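Local coordinates for ribosomal protein S2-related protein (Deinococcus radiodurans, PDB 2JH3) that binds a [4Fe-4S] cluster and has a chelatase-like fold, and may act as a sirohydrochlorin ferrochelatase, at residues V210-H215 with G245-H250; A128-T133 with Q206-P211. One frame throughout, in Å; residues are numbered along the deposited sequence.

Contact 1: residues V210-H215 with G245-H250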
ATOM      1  N   VAL A 210      14.962  37.938  -0.261  1.00 27.58           N
ATOM      2  CA  VAL A 210      14.078  37.245   0.693  1.00 27.48           C
ATOM      3  C   VAL A 210      12.788  36.759  -0.007  1.00 25.31           C
ATOM      4  O   VAL A 210      11.908  37.539  -0.376  1.00 24.77           O
ATOM      5  CB  VAL A 210      13.804  38.090   1.979  1.00 26.99           C
ATOM      6  CG1 VAL A 210      12.748  37.392   2.954  1.00 31.59           C
ATOM      7  CG2 VAL A 210      15.109  38.313   2.711  1.00 28.35           C
ATOM      8  N   PRO A 211      12.687  35.455  -0.167  1.00 24.20           N
ATOM      9  CA  PRO A 211      11.470  34.808  -0.567  1.00 25.42           C
ATOM     10  C   PRO A 211      10.325  34.960   0.431  1.00 24.39           C
ATOM     11  O   PRO A 211      10.452  34.531   1.621  1.00 26.10           O
ATOM     12  CB  PRO A 211      11.885  33.332  -0.708  1.00 24.64           C
ATOM     13  CG  PRO A 211      13.395  33.377  -0.845  1.00 25.72           C
ATOM     14  CD  PRO A 211      13.757  34.468   0.076  1.00 24.90           C
ATOM     15  N   PHE A 212       9.250  35.615  -0.016  1.00 25.45           N
ATOM     16  CA  PHE A 212       8.008  35.796   0.820  1.00 26.34           C
ATOM     17  C   PHE A 212       7.148  34.534   0.679  1.00 26.33           C
ATOM     18  O   PHE A 212       6.097  34.565   0.096  1.00 25.62           O
ATOM     19  CB  PHE A 212       7.214  37.000   0.362  1.00 26.70           C
ATOM     20  CG  PHE A 212       6.117  37.401   1.303  1.00 27.55           C
ATOM     21  CD1 PHE A 212       6.427  37.884   2.568  1.00 31.03           C
ATOM     22  CD2 PHE A 212       4.776  37.421   0.891  1.00 26.98           C
ATOM     23  CE1 PHE A 212       5.426  38.326   3.448  1.00 28.45           C
ATOM     24  CE2 PHE A 212       3.798  37.853   1.772  1.00 29.24           C
ATOM     25  CZ  PHE A 212       4.142  38.316   3.053  1.00 27.67           C
ATOM     26  N   LEU A 213       7.686  33.431   1.180  1.00 27.52           N
ATOM     27  CA  LEU A 213       7.131  32.080   1.048  1.00 28.82           C
ATOM     28  C   LEU A 213       7.165  31.395   2.416  1.00 28.98           C
ATOM     29  O   LEU A 213       8.094  31.609   3.213  1.00 27.65           O
ATOM     30  CB  LEU A 213       8.059  31.258   0.107  1.00 29.85           C
ATOM     31  CG  LEU A 213       7.894  31.238  -1.403  1.00 32.63           C
ATOM     32  CD1 LEU A 213       6.879  32.155  -1.946  1.00 34.51           C
ATOM     33  CD2 LEU A 213       9.249  31.405  -2.053  1.00 32.85           C
ATOM     34  N   THR A 214       6.190  30.517   2.682  1.00 29.79           N
ATOM     35  CA  THR A 214       6.286  29.694   3.886  1.00 30.20           C
ATOM     36  C   THR A 214       7.414  28.715   3.745  1.00 30.81           C
ATOM     37  O   THR A 214       8.104  28.410   4.721  1.00 32.22           O
ATOM     38  CB  THR A 214       4.996  28.884   4.170  1.00 29.49           C
ATOM     39  OG1 THR A 214       4.626  28.169   2.996  1.00 29.31           O
ATOM     40  CG2 THR A 214       3.864  29.794   4.596  1.00 28.37           C
ATOM     41  N   HIS A 215       7.587  28.199   2.537  1.00 31.83           N
ATOM     42  CA  HIS A 215       8.604  27.177   2.267  1.00 32.29           C
ATOM     43  C   HIS A 215       9.039  27.262   0.835  1.00 35.07           C
ATOM     44  O   HIS A 215       8.463  27.993   0.026  1.00 34.80           O
ATOM     45  CB  HIS A 215       8.051  25.757   2.510  1.00 32.06           C
ATOM     46  CG  HIS A 215       6.841  25.475   1.693  1.00 29.08           C
ATOM     47  ND1 HIS A 215       5.640  26.134   1.906  1.00 29.10           N
ATOM     48  CD2 HIS A 215       6.661  24.694   0.616  1.00 26.87           C
ATOM     49  CE1 HIS A 215       4.760  25.728   1.011  1.00 30.57           C
ATOM     50  NE2 HIS A 215       5.359  24.863   0.209  1.00 27.86           N
ATOM     51  N   GLY A 245      16.729  32.137   2.825  1.00 33.68           N
ATOM     52  CA  GLY A 245      15.662  31.166   2.832  1.00 33.72           C
ATOM     53  C   GLY A 245      14.358  31.906   3.009  1.00 33.19           C
ATOM     54  O   GLY A 245      14.359  33.097   3.283  1.00 32.82           O
ATOM     55  N   PRO A 246      13.247  31.182   2.863  1.00 33.02           N
ATOM     56  CA  PRO A 246      11.884  31.662   2.943  1.00 33.08           C
ATOM     57  C   PRO A 246      11.628  32.242   4.275  1.00 32.99           C
ATOM     58  O   PRO A 246      12.082  31.685   5.272  1.00 33.69           O
ATOM     59  CB  PRO A 246      11.057  30.402   2.752  1.00 32.31           C
ATOM     60  CG  PRO A 246      11.859  29.536   2.045  1.00 34.23           C
ATOM     61  CD  PRO A 246      13.269  29.752   2.548  1.00 32.95           C
ATOM     62  N   VAL A 247      10.917  33.355   4.304  1.00 32.93           N
ATOM     63  CA  VAL A 247      10.737  34.098   5.518  1.00 34.15           C
ATOM     64  C   VAL A 247       9.934  33.273   6.525  1.00 35.43           C
ATOM     65  O   VAL A 247      10.142  33.388   7.747  1.00 34.92           O
ATOM     66  CB  VAL A 247      10.042  35.448   5.279  1.00 33.97           C
ATOM     67  CG1 VAL A 247       8.605  35.302   4.760  1.00 32.67           C
ATOM     68  CG2 VAL A 247      10.017  36.254   6.547  1.00 33.00           C
ATOM     69  N   GLY A 248       9.075  32.404   5.988  1.00 37.19           N
ATOM     70  CA  GLY A 248       8.198  31.551   6.789  1.00 38.49           C
ATOM     71  C   GLY A 248       8.984  30.681   7.738  1.00 39.90           C
ATOM     72  O   GLY A 248       8.422  30.179   8.684  1.00 42.07           O
ATOM     73  N   GLU A 249      10.278  30.490   7.492  1.00 41.08           N
ATOM     74  CA  GLU A 249      11.057  29.616   8.328  1.00 41.27           C
ATOM     75  C   GLU A 249      11.834  30.402   9.416  1.00 40.80           C
ATOM     76  O   GLU A 249      12.521  29.813  10.244  1.00 40.76           O
ATOM     77  CB  GLU A 249      12.007  28.770   7.466  1.00 42.78           C
ATOM     78  CG  GLU A 249      11.450  28.258   6.075  1.00 48.91           C
ATOM     79  CD  GLU A 249      10.532  27.020   6.131  1.00 55.17           C
ATOM     80  OE1 GLU A 249       9.725  26.930   7.086  1.00 61.18           O
ATOM     81  OE2 GLU A 249      10.606  26.145   5.209  1.00 58.86           O
ATOM     82  N   HIS A 250      11.673  31.715   9.468  1.00 39.52           N
ATOM     83  CA  HIS A 250      12.387  32.527  10.415  1.00 39.77           C
ATOM     84  C   HIS A 250      11.699  32.566  11.827  1.00 39.77           C
ATOM     85  O   HIS A 250      10.509  32.733  11.932  1.00 39.21           O
ATOM     86  CB  HIS A 250      12.521  33.944   9.843  1.00 38.68           C
ATOM     87  CG  HIS A 250      13.592  34.761  10.502  1.00 40.04           C
ATOM     88  ND1 HIS A 250      13.340  35.643  11.534  1.00 38.18           N
ATOM     89  CD2 HIS A 250      14.928  34.825  10.274  1.00 39.20           C
ATOM     90  CE1 HIS A 250      14.475  36.186  11.938  1.00 39.98           C
ATOM     91  NE2 HIS A 250      15.457  35.702  11.192  1.00 38.32           N
TER

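Contact 2: residues A128-T133 with Q206-P211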
ATOM      1  N   ALA A 128      14.394  41.000   9.332  1.00 36.44           N
ATOM      2  CA  ALA A 128      15.273  40.192  10.162  1.00 37.12           C
ATOM      3  C   ALA A 128      15.954  39.108   9.372  1.00 37.68           C
ATOM      4  O   ALA A 128      17.155  38.868   9.534  1.00 39.00           O
ATOM      5  CB  ALA A 128      14.520  39.606  11.287  1.00 37.52           C
ATOM      6  N   GLN A 129      15.188  38.422   8.534  1.00 38.23           N
ATOM      7  CA  GLN A 129      15.729  37.412   7.627  1.00 38.29           C
ATOM      8  C   GLN A 129      16.784  38.073   6.703  1.00 38.48           C
ATOM      9  O   GLN A 129      17.830  37.483   6.440  1.00 38.81           O
ATOM     10  CB  GLN A 129      14.574  36.786   6.846  1.00 37.68           C
ATOM     11  CG  GLN A 129      14.884  35.722   5.847  1.00 38.36           C
ATOM     12  CD  GLN A 129      15.735  34.609   6.390  1.00 43.62           C
ATOM     13  OE1 GLN A 129      15.265  33.515   6.592  1.00 43.73           O
ATOM     14  NE2 GLN A 129      17.019  34.879   6.592  1.00 49.61           N
ATOM     15  N   ALA A 130      16.504  39.273   6.219  1.00 38.86           N
ATOM     16  CA  ALA A 130      17.432  39.967   5.321  1.00 40.59           C
ATOM     17  C   ALA A 130      18.776  40.170   6.042  1.00 41.93           C
ATOM     18  O   ALA A 130      19.847  39.795   5.526  1.00 41.94           O
ATOM     19  CB  ALA A 130      16.849  41.294   4.888  1.00 39.42           C
ATOM     20  N   ARG A 131      18.701  40.704   7.265  1.00 43.31           N
ATOM     21  CA  ARG A 131      19.911  41.012   8.041  1.00 43.94           C
ATOM     22  C   ARG A 131      20.666  39.773   8.347  1.00 44.07           C
ATOM     23  O   ARG A 131      21.888  39.765   8.266  1.00 43.95           O
ATOM     24  CB  ARG A 131      19.561  41.749   9.318  1.00 44.34           C
ATOM     25  CG  ARG A 131      19.036  43.137   9.057  1.00 44.39           C
ATOM     26  CD  ARG A 131      18.843  43.928  10.340  1.00 47.72           C
ATOM     27  NE  ARG A 131      17.956  43.249  11.297  1.00 49.40           N
ATOM     28  CZ  ARG A 131      16.693  43.593  11.598  1.00 50.33           C
ATOM     29  NH1 ARG A 131      16.085  44.646  11.050  1.00 49.19           N
ATOM     30  NH2 ARG A 131      16.023  42.851  12.491  1.00 50.91           N
ATOM     31  N   ASP A 132      19.953  38.699   8.654  1.00 45.02           N
ATOM     32  CA  ASP A 132      20.608  37.437   8.997  1.00 45.42           C
ATOM     33  C   ASP A 132      21.308  36.831   7.797  1.00 45.84           C
ATOM     34  O   ASP A 132      22.233  36.036   7.938  1.00 45.96           O
ATOM     35  CB  ASP A 132      19.596  36.417   9.545  1.00 46.20           C
ATOM     36  CG  ASP A 132      18.990  36.830  10.903  1.00 47.92           C
ATOM     37  OD1 ASP A 132      19.401  37.886  11.459  1.00 45.67           O
ATOM     38  OD2 ASP A 132      18.090  36.072  11.392  1.00 50.66           O
ATOM     39  N   THR A 133      20.838  37.180   6.607  1.00 46.36           N
ATOM     40  CA  THR A 133      21.342  36.600   5.368  1.00 46.88           C
ATOM     41  C   THR A 133      22.669  37.282   4.904  1.00 47.75           C
ATOM     42  O   THR A 133      23.511  36.626   4.285  1.00 47.28           O
ATOM     43  CB  THR A 133      20.215  36.622   4.276  1.00 47.30           C
ATOM     44  OG1 THR A 133      19.133  35.753   4.689  1.00 45.59           O
ATOM     45  CG2 THR A 133      20.724  36.189   2.938  1.00 46.24           C
ATOM     46  N   GLN A 206      25.085  46.089  -3.815  1.00 42.30           N
ATOM     47  CA  GLN A 206      24.726  44.725  -3.361  1.00 40.80           C
ATOM     48  C   GLN A 206      23.217  44.568  -3.227  1.00 38.30           C
ATOM     49  O   GLN A 206      22.464  45.567  -3.215  1.00 37.01           O
ATOM     50  CB  GLN A 206      25.334  44.389  -2.031  1.00 41.18           C
ATOM     51  CG  GLN A 206      26.793  44.163  -2.075  1.00 44.70           C
ATOM     52  CD  GLN A 206      27.224  43.310  -0.911  1.00 45.24           C
ATOM     53  OE1 GLN A 206      26.959  43.649   0.243  1.00 49.96           O
ATOM     54  NE2 GLN A 206      27.854  42.170  -1.210  1.00 49.66           N
ATOM     55  N   ALA A 207      22.809  43.296  -3.166  1.00 36.34           N
ATOM     56  CA  ALA A 207      21.392  42.932  -3.044  1.00 34.85           C
ATOM     57  C   ALA A 207      21.224  41.713  -2.148  1.00 32.65           C
ATOM     58  O   ALA A 207      22.109  40.862  -2.072  1.00 31.50           O
ATOM     59  CB  ALA A 207      20.806  42.661  -4.435  1.00 35.51           C
ATOM     60  N   VAL A 208      20.061  41.641  -1.477  1.00 31.79           N
ATOM     61  CA  VAL A 208      19.655  40.456  -0.676  1.00 31.03           C
ATOM     62  C   VAL A 208      18.201  39.999  -1.075  1.00 28.90           C
ATOM     63  O   VAL A 208      17.265  40.805  -1.158  1.00 29.70           O
ATOM     64  CB  VAL A 208      19.796  40.683   0.861  1.00 30.11           C
ATOM     65  CG1 VAL A 208      18.950  41.863   1.315  1.00 30.26           C
ATOM     66  CG2 VAL A 208      19.511  39.360   1.649  1.00 31.98           C
ATOM     67  N   LEU A 209      18.074  38.719  -1.388  1.00 27.75           N
ATOM     68  CA  LEU A 209      16.798  38.204  -1.795  1.00 28.35           C
ATOM     69  C   LEU A 209      16.144  37.469  -0.606  1.00 28.18           C
ATOM     70  O   LEU A 209      16.715  36.539  -0.036  1.00 29.22           O
ATOM     71  CB  LEU A 209      16.956  37.275  -2.982  1.00 27.40           C
ATOM     72  CG  LEU A 209      15.690  36.616  -3.492  1.00 25.70           C
ATOM     73  CD1 LEU A 209      14.810  37.610  -4.206  1.00 25.57           C
ATOM     74  CD2 LEU A 209      16.058  35.532  -4.421  1.00 27.85           C
ATOM     75  N   VAL A 210      14.962  37.938  -0.261  1.00 27.58           N
ATOM     76  CA  VAL A 210      14.078  37.245   0.693  1.00 27.48           C
ATOM     77  C   VAL A 210      12.788  36.759  -0.007  1.00 25.31           C
ATOM     78  O   VAL A 210      11.908  37.539  -0.376  1.00 24.77           O
ATOM     79  CB  VAL A 210      13.804  38.090   1.979  1.00 26.99           C
ATOM     80  CG1 VAL A 210      12.748  37.392   2.954  1.00 31.59           C
ATOM     81  CG2 VAL A 210      15.109  38.313   2.711  1.00 28.35           C
ATOM     82  N   PRO A 211      12.687  35.455  -0.167  1.00 24.20           N
ATOM     83  CA  PRO A 211      11.470  34.808  -0.567  1.00 25.42           C
ATOM     84  C   PRO A 211      10.325  34.960   0.431  1.00 24.39           C
ATOM     85  O   PRO A 211      10.452  34.531   1.621  1.00 26.10           O
ATOM     86  CB  PRO A 211      11.885  33.332  -0.708  1.00 24.64           C
ATOM     87  CG  PRO A 211      13.395  33.377  -0.845  1.00 25.72           C
ATOM     88  CD  PRO A 211      13.757  34.468   0.076  1.00 24.90           C
TER

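Contact 1: residues V210-H215 with G245-H250
At the C-terminal ends of two neighbouring strands of the parallel sheet in the second CbiX-like unit, the loop leaving strand 207-211 meets the loop that follows strand 241-243, and two backbone hydrogen bonds join them. Val247 N donates to Pro211 O (3.0 Å), approaching almost along the C=O axis, with 175° at the oxygen. The second bond runs from Gly248 N to Leu213 O, also 3.0 Å, and lies in the carbonyl plane. Phe212 is the centre of an inverse gamma turn, with a weak bond from Leu213 N to Pro211 O; the carbonyls of Pro211 and Leu213 both point at the 3-10 segment 247-249. Pro211 O also receives a CA-H...O contact from Pro246 CA.

In chelatases, loops at this end of the sheet generally face the active-site cleft; whether these do so is not established. Val247 holds CG1 in the crowded position between its backbone N and carbonyl carbon (chi1 64°), within 4.0 Å of Phe212 CD1. The two side chains lie side by side and point the same way, while Val210 CG1 meets Val247 CB with its side chain crossing at about a right angle. Pro246 CB lies 3.2 Å from Leu213 O, and its CG reaches the backbone of His215. Gly248 backs so closely onto Thr214 that a side chain would collide with Thr214 CA and Leu213 O. The chain of Glu249 bends at chi2 (-80°), bringing OE1 to 3.2 Å from Thr214 O, two acceptors and hence no hydrogen bond; a long, weak ion pair joins Glu249 OE2 to Arg21 of helix 18-35. Thr214 OG1 and His215 ND1 share a 2.5 Å hydrogen bond.

Contact 2: residues A128-T133 with Q206-P211
This is an apolar helix-on-sheet contact, in which the last turns of helix 122-133 lie over one face of the five-stranded parallel sheet in the second CbiX-like unit. The helix precedes the first strand of that sheet, 144-149, and packs here on its neighbour 207-211. The short segments approach to 8.4 Å between axes, with their N-to-C directions 132° apart. In the alternation of the strand, Val208 and Val210 point toward the helix and Leu209 points away, against strand 144-149.

Ala130 sits over both valines: its CB is 4.1 Å from Val210 CG2 and at a similar distance from Val208 CG1. Having only a methyl group, it lets the helix backbone come close, and Val210 CG2 also touches Ala130 CA. One turn on, Thr133 turns CG2 anti to its backbone N and sets it 3.6 Å from Val208 CG2, the two side chains crossing obliquely. Its hydroxyl is thereby directed back along the helix, where OG1 donates to Gln129 O over 2.8 Å from above the carbonyl plane, 34° out of it. An alanine here removes the CG2 contact with Val208 and the hydroxyl bond to Gln129 O, and would probably loosen this end of the helix on the strand. The same threonine also touches His242 of strand 241-243, while Ala130 is flanked by Phe170. Towards the start of the segment, Gln129 has CG anti to its backbone N (chi1 180°) and then bends at chi2, so that the aliphatic part of the chain crosses Val210 obliquely, with CG 4.0 Å from Val210 CG1.

Overall arrangement
Contacts 1 and 2 share Val210 and Pro211 at the end of strand 207-211, and their centres are about 10 Å apart. Val210 serves both, one of its methyls meeting the loop and the helix at once. A second link comes from His250, whose NE2 makes a probable hydrogen bond of 2.7 Å to Asp132 OD2, while its ring packs on Ala128 CB and Gln129 CA. Its ND1 caps Ala252 N, near the start of helix 253-262. Helix 122-133 is thus tied to both the sheet and the loop after strand 241-243. Both contacts lie away from the [4Fe-4S] cluster, which is bound by Cys422, Cys425, Cys450 and Cys454.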